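Local atomic coordinates of DyP-type peroxidase (Thermobifida cellulosilytica, PDB entry 4GS1), a protein that probably reduces hydrogen peroxide at a bound haem while oxidising dyes and other substrates, as expected of a dye-decolorising peroxidase. Residues 119-122 / 123-126; 228-231 / 232-235; 63-66 / 67-70; 234-238 / 239-243. One frame throughout, in Å; residues are numbered along the deposited sequence.

Contact 1: 119-122 / 123-126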
ATOM      1  N   MET B 119      16.953  14.026 -26.511  1.00 24.56           N
ATOM      2  CA  MET B 119      18.375  14.354 -26.627  1.00 25.92           C
ATOM      3  C   MET B 119      18.845  14.375 -28.079  1.00 30.68           C
ATOM      4  O   MET B 119      20.037  14.554 -28.332  1.00 32.12           O
ATOM      5  CB  MET B 119      19.237  13.359 -25.838  1.00 25.72           C
ATOM      6  CG  MET B 119      18.950  13.317 -24.350  1.00 26.06           C
ATOM      7  SD  MET B 119      20.041  12.206 -23.427  1.00 35.08           S
ATOM      8  CE  MET B 119      19.680  10.627 -24.185  1.00 26.22           C
ATOM      9  N   ASP B 120      17.915  14.191 -29.019  1.00 26.66           N
ATOM     10  CA  ASP B 120      18.250  14.100 -30.446  1.00 26.91           C
ATOM     11  C   ASP B 120      19.310  13.015 -30.629  1.00 34.83           C
ATOM     12  O   ASP B 120      20.344  13.226 -31.266  1.00 34.78           O
ATOM     13  CB  ASP B 120      18.725  15.459 -30.988  1.00 33.10           C
ATOM     14  CG  ASP B 120      18.819  15.495 -32.509  1.00 38.84           C
ATOM     15  OD1 ASP B 120      18.076  14.753 -33.188  1.00 33.85           O
ATOM     16  OD2 ASP B 120      19.642  16.277 -33.030  1.00 47.28           O
ATOM     17  N   ALA B 121      19.039  11.850 -30.049  1.00 29.63           N
ATOM     18  CA  ALA B 121      19.995  10.749 -30.044  1.00 30.08           C
ATOM     19  C   ALA B 121      19.393   9.443 -30.549  1.00 27.57           C
ATOM     20  O   ALA B 121      19.676   8.372 -30.008  1.00 28.21           O
ATOM     21  CB  ALA B 121      20.568  10.560 -28.648  1.00 26.42           C
ATOM     22  N   ALA B 122      18.577   9.526 -31.595  1.00 28.78           N
ATOM     23  CA  ALA B 122      17.940   8.339 -32.155  1.00 32.48           C
ATOM     24  C   ALA B 122      18.975   7.337 -32.662  1.00 32.97           C
ATOM     25  O   ALA B 122      18.698   6.140 -32.758  1.00 33.69           O
ATOM     26  CB  ALA B 122      16.978   8.730 -33.269  1.00 37.44           C
ATOM     27  N   ASP B 123      20.172   7.827 -32.977  1.00 31.39           N
ATOM     28  CA  ASP B 123      21.253   6.956 -33.433  1.00 31.07           C
ATOM     29  C   ASP B 123      21.805   6.079 -32.305  1.00 36.06           C
ATOM     30  O   ASP B 123      22.505   5.098 -32.566  1.00 32.78           O
ATOM     31  CB  ASP B 123      22.383   7.776 -34.070  1.00 41.54           C
ATOM     32  CG  ASP B 123      23.035   8.735 -33.093  1.00 53.04           C
ATOM     33  OD1 ASP B 123      24.282   8.804 -33.070  1.00 61.02           O
ATOM     34  OD2 ASP B 123      22.305   9.429 -32.355  1.00 51.14           O
ATOM     35  N   ARG B 124      21.495   6.434 -31.059  1.00 31.57           N
ATOM     36  CA  ARG B 124      21.947   5.655 -29.907  1.00 23.75           C
ATOM     37  C   ARG B 124      20.884   4.651 -29.462  1.00 24.90           C
ATOM     38  O   ARG B 124      21.085   3.914 -28.503  1.00 25.02           O
ATOM     39  CB  ARG B 124      22.292   6.571 -28.729  1.00 31.44           C
ATOM     40  CG  ARG B 124      23.245   7.713 -29.050  1.00 30.58           C
ATOM     41  CD  ARG B 124      24.624   7.207 -29.458  1.00 28.89           C
ATOM     42  NE  ARG B 124      25.209   6.301 -28.470  1.00 31.07           N
ATOM     43  CZ  ARG B 124      25.767   6.690 -27.324  1.00 32.09           C
ATOM     44  NH1 ARG B 124      25.807   7.975 -26.996  1.00 31.86           N
ATOM     45  NH2 ARG B 124      26.277   5.785 -26.498  1.00 31.22           N
ATOM     46  N   ARG B 125      19.759   4.620 -30.168  1.00 25.04           N
ATOM     47  CA  ARG B 125      18.608   3.828 -29.733  1.00 26.19           C
ATOM     48  C   ARG B 125      18.630   2.410 -30.298  1.00 21.17           C
ATOM     49  O   ARG B 125      18.468   2.229 -31.505  1.00 25.29           O
ATOM     50  CB  ARG B 125      17.327   4.539 -30.165  1.00 29.46           C
ATOM     51  CG  ARG B 125      16.070   3.972 -29.586  1.00 32.29           C
ATOM     52  CD  ARG B 125      14.907   4.930 -29.778  1.00 34.91           C
ATOM     53  NE  ARG B 125      13.660   4.311 -29.343  1.00 28.01           N
ATOM     54  CZ  ARG B 125      12.504   4.948 -29.226  1.00 30.41           C
ATOM     55  NH1 ARG B 125      12.419   6.239 -29.511  1.00 26.28           N
ATOM     56  NH2 ARG B 125      11.432   4.287 -28.818  1.00 29.88           N
ATOM     57  N   PRO B 126      18.828   1.397 -29.428  1.00 21.31           N
ATOM     58  CA  PRO B 126      18.849   0.011 -29.907  1.00 23.46           C
ATOM     59  C   PRO B 126      17.481  -0.411 -30.426  1.00 24.52           C
ATOM     60  O   PRO B 126      16.469   0.129 -29.966  1.00 22.25           O
ATOM     61  CB  PRO B 126      19.196  -0.799 -28.650  1.00 23.25           C
ATOM     62  CG  PRO B 126      19.818   0.199 -27.694  1.00 21.68           C
ATOM     63  CD  PRO B 126      19.105   1.487 -27.982  1.00 21.23           C
TER
HETATM   64  O   HOH W   1      19.834   3.651 -34.099  1.00 35.08           O

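Contact 2: 228-231 / 232-235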
ATOM      1  N   ALA B 228      25.682  -5.463 -28.715  1.00 27.59           N
ATOM      2  CA  ALA B 228      25.213  -4.828 -29.945  1.00 31.85           C
ATOM      3  C   ALA B 228      26.243  -4.957 -31.059  1.00 32.55           C
ATOM      4  O   ALA B 228      27.445  -4.982 -30.796  1.00 29.79           O
ATOM      5  CB  ALA B 228      24.910  -3.358 -29.693  1.00 32.09           C
ATOM      6  N   ASP B 229      25.773  -5.031 -32.301  1.00 37.85           N
ATOM      7  CA  ASP B 229      26.681  -5.011 -33.447  1.00 46.08           C
ATOM      8  C   ASP B 229      27.081  -3.576 -33.793  1.00 44.67           C
ATOM      9  O   ASP B 229      28.156  -3.335 -34.342  1.00 53.47           O
ATOM     10  CB  ASP B 229      26.053  -5.706 -34.659  1.00 59.00           C
ATOM     11  CG  ASP B 229      26.112  -7.221 -34.560  1.00 69.36           C
ATOM     12  OD1 ASP B 229      25.225  -7.885 -35.136  1.00 75.72           O
ATOM     13  OD2 ASP B 229      27.042  -7.748 -33.910  1.00 70.82           O
ATOM     14  N   ASP B 230      26.207  -2.632 -33.455  1.00 33.42           N
ATOM     15  CA  ASP B 230      26.448  -1.209 -33.679  1.00 29.69           C
ATOM     16  C   ASP B 230      26.978  -0.601 -32.386  1.00 32.43           C
ATOM     17  O   ASP B 230      26.287  -0.609 -31.369  1.00 32.13           O
ATOM     18  CB  ASP B 230      25.135  -0.528 -34.081  1.00 31.36           C
ATOM     19  CG  ASP B 230      25.306   0.936 -34.467  1.00 40.07           C
ATOM     20  OD1 ASP B 230      24.353   1.501 -35.051  1.00 35.37           O
ATOM     21  OD2 ASP B 230      26.375   1.529 -34.196  1.00 38.40           O
ATOM     22  N   PRO B 231      28.213  -0.075 -32.416  1.00 32.81           N
ATOM     23  CA  PRO B 231      28.850   0.495 -31.224  1.00 28.52           C
ATOM     24  C   PRO B 231      28.032   1.616 -30.583  1.00 29.68           C
ATOM     25  O   PRO B 231      28.132   1.836 -29.378  1.00 31.22           O
ATOM     26  CB  PRO B 231      30.166   1.057 -31.767  1.00 32.97           C
ATOM     27  CG  PRO B 231      30.454   0.228 -32.981  1.00 35.48           C
ATOM     28  CD  PRO B 231      29.112  -0.064 -33.586  1.00 36.75           C
ATOM     29  N   ALA B 232      27.232   2.314 -31.379  1.00 31.64           N
ATOM     30  CA  ALA B 232      26.400   3.392 -30.858  1.00 27.27           C
ATOM     31  C   ALA B 232      25.283   2.871 -29.952  1.00 24.03           C
ATOM     32  O   ALA B 232      24.687   3.641 -29.183  1.00 25.25           O
ATOM     33  CB  ALA B 232      25.822   4.210 -32.005  1.00 27.83           C
ATOM     34  N   HIS B 233      25.010   1.567 -30.046  1.00 27.01           N
ATOM     35  CA  HIS B 233      23.971   0.914 -29.244  1.00 26.05           C
ATOM     36  C   HIS B 233      24.554   0.129 -28.064  1.00 27.50           C
ATOM     37  O   HIS B 233      23.809  -0.449 -27.273  1.00 23.58           O
ATOM     38  CB  HIS B 233      23.161  -0.057 -30.114  1.00 27.02           C
ATOM     39  CG  HIS B 233      22.456   0.588 -31.266  1.00 28.38           C
ATOM     40  ND1 HIS B 233      21.870  -0.144 -32.279  1.00 28.47           N
ATOM     41  CD2 HIS B 233      22.234   1.890 -31.569  1.00 33.29           C
ATOM     42  CE1 HIS B 233      21.319   0.678 -33.152  1.00 33.50           C
ATOM     43  NE2 HIS B 233      21.527   1.919 -32.748  1.00 32.92           N
ATOM     44  N   ALA B 234      25.878   0.096 -27.950  1.00 26.37           N
ATOM     45  CA  ALA B 234      26.543  -0.781 -26.983  1.00 26.17           C
ATOM     46  C   ALA B 234      26.413  -0.352 -25.518  1.00 26.51           C
ATOM     47  O   ALA B 234      26.805  -1.098 -24.618  1.00 24.14           O
ATOM     48  CB  ALA B 234      28.019  -0.971 -27.362  1.00 30.54           C
ATOM     49  N   TRP B 235      25.874   0.840 -25.270  1.00 23.88           N
ATOM     50  CA  TRP B 235      25.622   1.279 -23.897  1.00 23.69           C
ATOM     51  C   TRP B 235      24.653   0.350 -23.170  1.00 20.65           C
ATOM     52  O   TRP B 235      24.592   0.356 -21.938  1.00 24.69           O
ATOM     53  CB  TRP B 235      25.112   2.726 -23.850  1.00 23.99           C
ATOM     54  CG  TRP B 235      23.787   2.951 -24.525  1.00 24.75           C
ATOM     55  CD1 TRP B 235      23.570   3.154 -25.861  1.00 24.21           C
ATOM     56  CD2 TRP B 235      22.499   3.022 -23.891  1.00 22.15           C
ATOM     57  NE1 TRP B 235      22.224   3.334 -26.098  1.00 24.48           N
ATOM     58  CE2 TRP B 235      21.545   3.257 -24.907  1.00 21.91           C
ATOM     59  CE3 TRP B 235      22.058   2.909 -22.567  1.00 21.37           C
ATOM     60  CZ2 TRP B 235      20.177   3.380 -24.639  1.00 19.21           C
ATOM     61  CZ3 TRP B 235      20.699   3.025 -22.301  1.00 21.29           C
ATOM     62  CH2 TRP B 235      19.776   3.262 -23.331  1.00 21.92           C
TER
HETATM   63  O   HOH W   2      23.031  -3.296 -32.626  1.00 46.46           O
HETATM   64  O   HOH W   3      26.980   3.117 -26.986  1.00 29.87           O

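Contact 3: 63-66 / 67-70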
ATOM      1  N   ARG B  63      13.832  20.024 -21.391  1.00 33.89           N
ATOM      2  CA  ARG B  63      13.450  18.926 -22.273  1.00 24.18           C
ATOM      3  C   ARG B  63      13.327  19.352 -23.742  1.00 29.29           C
ATOM      4  O   ARG B  63      13.582  18.556 -24.645  1.00 30.61           O
ATOM      5  CB  ARG B  63      12.140  18.284 -21.800  1.00 22.52           C
ATOM      6  CG  ARG B  63      11.894  16.915 -22.431  1.00 26.76           C
ATOM      7  CD  ARG B  63      10.540  16.316 -22.071  1.00 25.84           C
ATOM      8  NE  ARG B  63      10.472  14.928 -22.527  1.00 26.88           N
ATOM      9  CZ  ARG B  63      10.257  14.565 -23.789  1.00 36.73           C
ATOM     10  NH1 ARG B  63      10.068  15.485 -24.727  1.00 32.67           N
ATOM     11  NH2 ARG B  63      10.226  13.281 -24.116  1.00 30.71           N
ATOM     12  N   ALA B  64      12.958  20.610 -23.979  1.00 33.67           N
ATOM     13  CA  ALA B  64      12.680  21.086 -25.340  1.00 38.07           C
ATOM     14  C   ALA B  64      13.925  21.429 -26.162  1.00 35.94           C
ATOM     15  O   ALA B  64      13.822  21.761 -27.344  1.00 43.79           O
ATOM     16  CB  ALA B  64      11.734  22.278 -25.303  1.00 43.24           C
ATOM     17  N   GLU B  65      15.096  21.356 -25.541  1.00 30.58           N
ATOM     18  CA  GLU B  65      16.347  21.631 -26.240  1.00 32.04           C
ATOM     19  C   GLU B  65      17.320  20.480 -25.988  1.00 30.76           C
ATOM     20  O   GLU B  65      17.630  20.175 -24.837  1.00 30.87           O
ATOM     21  CB  GLU B  65      16.932  22.962 -25.762  1.00 37.35           C
ATOM     22  CG  GLU B  65      17.914  23.596 -26.724  1.00 49.44           C
ATOM     23  CD  GLU B  65      19.351  23.201 -26.442  1.00 62.55           C
ATOM     24  OE1 GLU B  65      19.891  23.626 -25.393  1.00 65.17           O
ATOM     25  OE2 GLU B  65      19.939  22.465 -27.269  1.00 62.10           O
ATOM     26  N   PRO B  66      17.800  19.836 -27.068  1.00 29.04           N
ATOM     27  CA  PRO B  66      18.607  18.607 -26.977  1.00 24.90           C
ATOM     28  C   PRO B  66      19.810  18.705 -26.037  1.00 28.54           C
ATOM     29  O   PRO B  66      20.023  17.787 -25.249  1.00 27.88           O
ATOM     30  CB  PRO B  66      19.073  18.385 -28.422  1.00 32.29           C
ATOM     31  CG  PRO B  66      17.997  19.018 -29.253  1.00 34.66           C
ATOM     32  CD  PRO B  66      17.540  20.223 -28.468  1.00 30.59           C
ATOM     33  N   ALA B  67      20.580  19.787 -26.115  1.00 29.32           N
ATOM     34  CA  ALA B  67      21.731  19.949 -25.230  1.00 26.99           C
ATOM     35  C   ALA B  67      21.300  20.034 -23.764  1.00 32.26           C
ATOM     36  O   ALA B  67      21.913  19.419 -22.889  1.00 27.51           O
ATOM     37  CB  ALA B  67      22.546  21.175 -25.626  1.00 29.48           C
ATOM     38  N   ALA B  68      20.245  20.795 -23.497  1.00 31.37           N
ATOM     39  CA  ALA B  68      19.718  20.916 -22.138  1.00 30.04           C
ATOM     40  C   ALA B  68      19.141  19.596 -21.636  1.00 26.30           C
ATOM     41  O   ALA B  68      19.227  19.288 -20.444  1.00 26.62           O
ATOM     42  CB  ALA B  68      18.663  22.011 -22.070  1.00 29.72           C
ATOM     43  N   ALA B  69      18.531  18.833 -22.541  1.00 25.39           N
ATOM     44  CA  ALA B  69      17.932  17.552 -22.180  1.00 22.40           C
ATOM     45  C   ALA B  69      19.020  16.548 -21.810  1.00 22.92           C
ATOM     46  O   ALA B  69      18.877  15.772 -20.864  1.00 25.78           O
ATOM     47  CB  ALA B  69      17.061  17.024 -23.322  1.00 21.73           C
ATOM     48  N   ARG B  70      20.114  16.562 -22.566  1.00 22.61           N
ATOM     49  CA  ARG B  70      21.249  15.701 -22.264  1.00 22.37           C
ATOM     50  C   ARG B  70      21.857  16.070 -20.913  1.00 26.87           C
ATOM     51  O   ARG B  70      22.192  15.193 -20.117  1.00 25.15           O
ATOM     52  CB  ARG B  70      22.300  15.807 -23.375  1.00 29.04           C
ATOM     53  CG  ARG B  70      23.496  14.889 -23.190  1.00 38.70           C
ATOM     54  CD  ARG B  70      24.464  14.997 -24.364  1.00 41.01           C
ATOM     55  NE  ARG B  70      23.917  14.424 -25.593  1.00 44.25           N
ATOM     56  CZ  ARG B  70      24.045  13.147 -25.948  1.00 46.01           C
ATOM     57  NH1 ARG B  70      24.701  12.293 -25.170  1.00 38.69           N
ATOM     58  NH2 ARG B  70      23.514  12.722 -27.089  1.00 47.71           N
TER
HETATM   59  O   HOH W   4      22.112  15.918 -27.098  1.00 45.35           O

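Contact 4: 234-238 / 239-243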
ATOM      1  N   ALA B 234      25.878   0.096 -27.950  1.00 26.37           N
ATOM      2  CA  ALA B 234      26.543  -0.781 -26.983  1.00 26.17           C
ATOM      3  C   ALA B 234      26.413  -0.352 -25.518  1.00 26.51           C
ATOM      4  O   ALA B 234      26.805  -1.098 -24.618  1.00 24.14           O
ATOM      5  CB  ALA B 234      28.019  -0.971 -27.362  1.00 30.54           C
ATOM      6  N   TRP B 235      25.874   0.840 -25.270  1.00 23.88           N
ATOM      7  CA  TRP B 235      25.622   1.279 -23.897  1.00 23.69           C
ATOM      8  C   TRP B 235      24.653   0.350 -23.170  1.00 20.65           C
ATOM      9  O   TRP B 235      24.592   0.356 -21.938  1.00 24.69           O
ATOM     10  CB  TRP B 235      25.112   2.726 -23.850  1.00 23.99           C
ATOM     11  CG  TRP B 235      23.787   2.951 -24.525  1.00 24.75           C
ATOM     12  CD1 TRP B 235      23.570   3.154 -25.861  1.00 24.21           C
ATOM     13  CD2 TRP B 235      22.499   3.022 -23.891  1.00 22.15           C
ATOM     14  NE1 TRP B 235      22.224   3.334 -26.098  1.00 24.48           N
ATOM     15  CE2 TRP B 235      21.545   3.257 -24.907  1.00 21.91           C
ATOM     16  CE3 TRP B 235      22.058   2.909 -22.567  1.00 21.37           C
ATOM     17  CZ2 TRP B 235      20.177   3.380 -24.639  1.00 19.21           C
ATOM     18  CZ3 TRP B 235      20.699   3.025 -22.301  1.00 21.29           C
ATOM     19  CH2 TRP B 235      19.776   3.262 -23.331  1.00 21.92           C
ATOM     20  N   MET B 236      23.900  -0.443 -23.931  1.00 22.35           N
ATOM     21  CA  MET B 236      22.957  -1.399 -23.340  1.00 20.02           C
ATOM     22  C   MET B 236      23.495  -2.829 -23.265  1.00 19.45           C
ATOM     23  O   MET B 236      22.793  -3.723 -22.794  1.00 22.42           O
ATOM     24  CB  MET B 236      21.605  -1.392 -24.072  1.00 20.05           C
ATOM     25  CG  MET B 236      20.582  -0.426 -23.492  1.00 18.74           C
ATOM     26  SD  MET B 236      20.275  -0.683 -21.733  1.00 19.23           S
ATOM     27  CE  MET B 236      19.395  -2.246 -21.770  1.00 17.63           C
ATOM     28  N   ASP B 237      24.730  -3.052 -23.717  1.00 20.32           N
ATOM     29  CA  ASP B 237      25.354  -4.369 -23.556  1.00 21.34           C
ATOM     30  C   ASP B 237      25.339  -4.793 -22.088  1.00 23.99           C
ATOM     31  O   ASP B 237      25.803  -4.054 -21.217  1.00 21.95           O
ATOM     32  CB  ASP B 237      26.808  -4.354 -24.056  1.00 23.59           C
ATOM     33  CG  ASP B 237      26.918  -4.250 -25.570  1.00 32.93           C
ATOM     34  OD1 ASP B 237      25.886  -4.050 -26.238  1.00 27.97           O
ATOM     35  OD2 ASP B 237      28.054  -4.355 -26.089  1.00 33.15           O
ATOM     36  N   GLY B 238      24.789  -5.973 -21.811  1.00 22.21           N
ATOM     37  CA  GLY B 238      24.732  -6.471 -20.446  1.00 23.55           C
ATOM     38  C   GLY B 238      23.578  -5.922 -19.621  1.00 20.25           C
ATOM     39  O   GLY B 238      23.384  -6.323 -18.468  1.00 21.81           O
ATOM     40  N   GLY B 239      22.806  -5.003 -20.198  1.00 17.81           N
ATOM     41  CA  GLY B 239      21.659  -4.436 -19.498  1.00 17.56           C
ATOM     42  C   GLY B 239      20.438  -5.333 -19.621  1.00 18.31           C
ATOM     43  O   GLY B 239      20.528  -6.441 -20.143  1.00 19.65           O
ATOM     44  N   SER B 240      19.287  -4.868 -19.147  1.00 13.07           N
ATOM     45  CA  SER B 240      18.058  -5.634 -19.327  1.00 14.04           C
ATOM     46  C   SER B 240      16.969  -4.665 -19.728  1.00 17.86           C
ATOM     47  O   SER B 240      17.103  -3.457 -19.496  1.00 18.70           O
ATOM     48  CB  SER B 240      17.679  -6.362 -18.039  1.00 13.21           C
ATOM     49  OG  SER B 240      16.585  -7.255 -18.259  1.00 15.20           O
ATOM     50  N   TYR B 241      15.910  -5.178 -20.348  1.00 15.48           N
ATOM     51  CA  TYR B 241      14.738  -4.359 -20.654  1.00 14.77           C
ATOM     52  C   TYR B 241      13.559  -4.752 -19.788  1.00 13.30           C
ATOM     53  O   TYR B 241      13.271  -5.940 -19.614  1.00 15.57           O
ATOM     54  CB  TYR B 241      14.353  -4.474 -22.137  1.00 14.92           C
ATOM     55  CG  TYR B 241      15.381  -3.872 -23.061  1.00 15.42           C
ATOM     56  CD1 TYR B 241      15.283  -2.546 -23.470  1.00 16.83           C
ATOM     57  CD2 TYR B 241      16.450  -4.618 -23.517  1.00 15.12           C
ATOM     58  CE1 TYR B 241      16.229  -1.984 -24.319  1.00 17.78           C
ATOM     59  CE2 TYR B 241      17.408  -4.060 -24.364  1.00 17.31           C
ATOM     60  CZ  TYR B 241      17.281  -2.743 -24.759  1.00 18.79           C
ATOM     61  OH  TYR B 241      18.221  -2.181 -25.605  1.00 20.14           O
ATOM     62  N   LEU B 242      12.888  -3.742 -19.240  1.00 14.39           N
ATOM     63  CA  LEU B 242      11.700  -3.927 -18.413  1.00 13.36           C
ATOM     64  C   LEU B 242      10.449  -3.495 -19.157  1.00 13.43           C
ATOM     65  O   LEU B 242      10.360  -2.364 -19.631  1.00 14.50           O
ATOM     66  CB  LEU B 242      11.822  -3.072 -17.152  1.00 14.30           C
ATOM     67  CG  LEU B 242      10.533  -2.910 -16.340  1.00 13.85           C
ATOM     68  CD1 LEU B 242      10.101  -4.239 -15.747  1.00 14.34           C
ATOM     69  CD2 LEU B 242      10.737  -1.892 -15.241  1.00 18.50           C
ATOM     70  N   VAL B 243       9.479  -4.394 -19.259  1.00 11.99           N
ATOM     71  CA  VAL B 243       8.134  -4.006 -19.671  1.00 12.52           C
ATOM     72  C   VAL B 243       7.230  -3.987 -18.450  1.00 14.15           C
ATOM     73  O   VAL B 243       7.080  -5.002 -17.763  1.00 13.92           O
ATOM     74  CB  VAL B 243       7.547  -4.979 -20.715  1.00 12.92           C
ATOM     75  CG1 VAL B 243       6.065  -4.652 -20.956  1.00 11.79           C
ATOM     76  CG2 VAL B 243       8.335  -4.885 -22.016  1.00 15.55           C
TER

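Contact 1: 119-122 / 123-126
A121 and R124 meet across a short 3-10 turn just beyond helix 113-118, which ends in a Schellman motif: D120, the first residue to leave helical geometry, has a phi of 54°. Two backbone bonds tie the turn, R124 N to A121 O at 2.9 Å and R125 N to A122 O at 3.2 Å. The side chain of R124 starts close to the first of them, its CB 3.4 Å from A121 O. With CG anti to the carbonyl carbon and beside the backbone N (chi1 -52°), CG comes over the methyl group of A121, 3.9 Å from its CB. Bends at chi2 and chi3 then carry the rest of the chain away from the turn. NE donates to A232 O, NH2 to D391 O, and NH1 has weaker links to L392 O and the terminal carboxylate of G395. The guanidinium group therefore ties this surface turn to two later parts of the chain. D123 folds back instead: its OD2 lies 3.4 Å from A121 C. R125 leaves in an extended chain toward salt bridges with E117 and D131, while its CB stays 3.3 Å from A122 O. A water spans the turn, donating to A122 O at 3.0 Å and to R125 O at 3.3 Å.

Contact 2: 228-231 / 232-235
D230 lies over one face of the H233 imidazole, its carboxylate plane turned 40° from that of the ring. CG of D230 is anti to the backbone N (chi1 -174°), which lays the side chain across the ring. CB makes a CH-pi contact 4.0 Å from the centroid of the H233 ring, and OD1 reaches toward the rim, 3.7 Å from H233 NE2. The other oxygen serves the backbone: D230 OD2 accepts from A232 N at 3.0 Å, an Asx turn in which the N-H comes from above the carboxylate plane. D230 O takes H233 N at 2.8 Å, and P231 O takes A234 N at 3.2 Å, continuing the 3-10 turn that leads toward strand 240-249. At the root of the H233 side chain the A228 methyl packs, its CB 3.8 Å from H233 CB. Replacing D230 by alanine removes the acceptor of A232 N and the carboxylate over the imidazole, and the start of the turn would probably be less firmly set and the ring freer to turn. The carboxylate thus does two jobs, fixing the first N-H of the turn and setting a negative charge near the ring, which would be expected to favour a protonated histidine.

Contact 3: 63-66 / 67-70
E65 O receives A69 N at 2.8 Å and P66 O receives R70 N at 3.0 Å, the i to i+4 bonds that open helix 66-90. E65 is the N-cap residue, its backbone still extended, and from P66 onward phi and psi are helical. The proline ring sits in the first turn, where no amide hydrogen is needed. The E65 side chain folds back over the helix end: CG is anti to the backbone N (chi1 -159°), and a bend at chi2 of -92° returns the carboxylate to the amides ahead of it. OE2 accepts from A67 N at 3.0 Å, reached from above the carboxylate plane, and also lies 3.3 Å from A67 CB. OE1 makes a weak bond of 3.4 Å with A68 N. The carboxylate, probably negative, lies at the helix N-terminus, where the dipole would favour it. The arginine ends turn to other parts of the chain, R63 to a salt bridge with D148 and R70 NH1 to the carbonyls of V393 and L392 near the C-terminus. R70 returns to the first turn through water: its NE donates in the guanidinium plane at 2.8 Å to a water that in turn makes a weak 3.4 Å bond to P66 O.

Contact 4: 234-238 / 239-243
Bends at chi2 (-55°) and chi3 (-70°) of M236 curl its chain and set CE over one face of the Y241 ring, whose CG stands anti to its own carbonyl carbon. The methyl group makes a CH-pi contact, CE 3.9 Å from the centroid of the Y241 ring, while SD lies obliquely at 5.2 Å from that centroid: a Met-aromatic contact made mainly by the methyl. CE also rests 3.4 Å from S240 O, and M236 CG is 3.6 Å from Y241 OH. The backbone between the two residues makes a type II beta turn from M236 to G239, closed by G239 N donating to M236 O at 2.9 Å. G238 has the positive phi (82°) of the third turn position, where a side chain would be jammed against the preceding carbonyl; at G239 a CB would fall only 2.7 Å from M236 CE. The turn delivers the chain into strand 240-249, where S240 OG donates to V223 O. A leucine in place of Y241 takes away the ring face under the M236 methyl, which would probably be left freer to turn, with a gap beside P126 and A378. G238 permits the turn and G239 leaves room for the M236 methyl; cohesion between the side chains rests on dispersion and weak CH-pi attraction, not charge.

Overall arrangement
Along the chain the order is contact 3, contact 1, contact 2, contact 4. Contacts 3 and 1 belong to the N-terminal half of the protein, at the start of helix 66-90 and just after helix 113-118; contacts 2 and 4 belong to the C-terminal half, share A234 and W235, and lead into strand 240-249, an inner strand of its four-stranded antiparallel sheet. Contact 1 touches the other three, with centres about 13 Å from contact 3, 11 Å from contact 2 and 14 Å from contact 4, whereas contact 3 stays about 9 Å, nearest atoms, from contacts 2 and 4. Through R124, hydrogen-bonded to W235 and A232, contact 1 joins the two ferredoxin-like halves.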